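Peptidoglycan N-acetylglucosamine deacetylase (PDB 5JMU) probably hydrolyses carbon-nitrogen but not peptide bonds, as a zinc-binding polysaccharide deacetylase domain expected to remove acetyl groups from peptidoglycan N-acetylglucosamine. Local coordinates at residues 163-166 with 167-171. Sequence-based numbering, arbitrary orientation. Where two conformers were deposited one is given.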
loop_
_atom_site.group_PDB
_atom_site.type_symbol
_atom_site.label_atom_id
_atom_site.label_comp_id
_atom_site.label_asym_id
_atom_site.label_seq_id
_atom_site.Cartn_x
_atom_site.Cartn_y
_atom_site.Cartn_z
ATOM N N SER A 163 -9.609 15.806 9.663
ATOM C CA SER A 163 -10.979 15.361 9.550
ATOM C C SER A 163 -11.186 14.492 8.313
ATOM O O SER A 163 -10.372 14.472 7.370
ATOM C CB SER A 163 -11.912 16.554 9.485
ATOM O OG SER A 163 -11.786 17.192 8.229
ATOM N N THR A 164 -12.289 13.752 8.349
ATOM C CA THR A 164 -12.670 12.983 7.191
ATOM C C THR A 164 -12.779 13.874 5.965
ATOM O O THR A 164 -12.282 13.510 4.872
ATOM C CB THR A 164 -13.990 12.256 7.440
ATOM O OG1 THR A 164 -13.760 11.226 8.403
ATOM C CG2 THR A 164 -14.505 11.575 6.133
ATOM N N GLU A 165 -13.419 15.035 6.127
ATOM C CA GLU A 165 -13.563 15.951 5.006
ATOM C C GLU A 165 -12.214 16.418 4.488
ATOM O O GLU A 165 -12.041 16.591 3.268
ATOM C CB GLU A 165 -14.426 17.145 5.408
ATOM C CG GLU A 165 -14.772 18.064 4.234
ATOM C CD GLU A 165 -15.314 17.299 2.995
ATOM O OE1 GLU A 165 -16.294 16.512 3.128
ATOM O OE2 GLU A 165 -14.739 17.481 1.887
ATOM N N GLN A 166 -11.235 16.616 5.378
ATOM C CA GLN A 166 -9.927 17.034 4.911
ATOM C C GLN A 166 -9.234 15.914 4.112
ATOM O O GLN A 166 -8.530 16.197 3.116
ATOM C CB GLN A 166 -9.090 17.488 6.105
ATOM C CG GLN A 166 -9.591 18.785 6.765
ATOM C CD GLN A 166 -8.795 19.188 8.022
ATOM O OE1 GLN A 166 -8.832 18.505 9.050
ATOM N NE2 GLN A 166 -8.066 20.299 7.931
ATOM N N VAL A 167 -9.440 14.648 4.513
ATOM C CA VAL A 167 -8.871 13.529 3.760
ATOM C C VAL A 167 -9.488 13.518 2.365
ATOM O O VAL A 167 -8.791 13.355 1.358
ATOM C CB VAL A 167 -9.096 12.153 4.470
ATOM C CG1 VAL A 167 -8.668 10.983 3.561
ATOM C CG2 VAL A 167 -8.356 12.067 5.811
ATOM N N VAL A 168 -10.807 13.698 2.300
ATOM C CA VAL A 168 -11.469 13.721 0.999
ATOM C C VAL A 168 -10.818 14.791 0.097
ATOM O O VAL A 168 -10.449 14.517 -1.055
ATOM C CB VAL A 168 -12.996 13.968 1.142
ATOM C CG1 VAL A 168 -13.618 14.137 -0.259
ATOM C CG2 VAL A 168 -13.643 12.769 1.884
ATOM N N GLN A 169 -10.686 16.003 0.611
ATOM C CA GLN A 169 -10.157 17.110 -0.178
ATOM C C GLN A 169 -8.693 16.871 -0.547
ATOM O O GLN A 169 -8.276 17.202 -1.644
ATOM C CB GLN A 169 -10.283 18.433 0.577
ATOM C CG GLN A 169 -11.736 18.856 0.733
ATOM C CD GLN A 169 -12.468 18.839 -0.596
ATOM O OE1 GLN A 169 -11.965 19.362 -1.598
ATOM N NE2 GLN A 169 -13.654 18.225 -0.620
ATOM N N ASN A 170 -7.926 16.253 0.349
ATOM C CA ASN A 170 -6.511 16.008 0.060
ATOM C C ASN A 170 -6.348 15.022 -1.082
ATOM O O ASN A 170 -5.522 15.217 -1.980
ATOM C CB ASN A 170 -5.784 15.445 1.281
ATOM C CG ASN A 170 -5.527 16.495 2.346
ATOM O OD1 ASN A 170 -5.535 17.693 2.055
ATOM N ND2 ASN A 170 -5.289 16.057 3.575
ATOM N N VAL A 171 -7.156 13.961 -1.068
ATOM C CA VAL A 171 -7.013 12.937 -2.102
ATOM C C VAL A 171 -7.518 13.477 -3.453
ATOM O O VAL A 171 -6.853 13.330 -4.492
ATOM C CB VAL A 171 -7.749 11.665 -1.718
ATOM C CG1 VAL A 171 -7.768 10.633 -2.890
ATOM C CG2 VAL A 171 -7.063 11.057 -0.504
#
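The carboxylate of Glu165 and the side-chain amide of Gln169 lie nearly coplanar, 28° apart, where the two side chains cross at a slant. Gln166 O sits over one face of the Asn170 amide, 3.1 Å above CG and not hydrogen-bonded to ND2. Gln169 NE2 gives a straight hydrogen bond of 2.8 Å to Glu165 OE2, nearly along the C-O axis of that Glu165 oxygen, which lies close to the plane of the Gln169 amide. Bends at chi2 in both chains (49° in Glu165, -51° in Gln169) fold the two ends together one turn apart. Gln166 O accepts from Asn170 N at 2.8 Å, while Asn170 ND2 is hydrogen-bonded to Ser154 O. With an alanine in place of Asn170, Ser154 O would probably lose this donor and Gln166 O the amide face beneath it. The side chains of Val167 and Val168 touch Ala195, and Val167 also Phe191. Upstream, Gln166 OE1 takes the backbone N-H of Ser163 on a lone pair at 2.9 Å, and Ser163 OG accepts from Gln166 N at 3.0 Å. These reciprocal bonds make Ser163 and Gln166 a capping box, with Ser163 as N-cap of helix 164-175, the crossover helix of a beta-alpha-beta unit between strands 152-153 and 180-186 in the NodB homology domain.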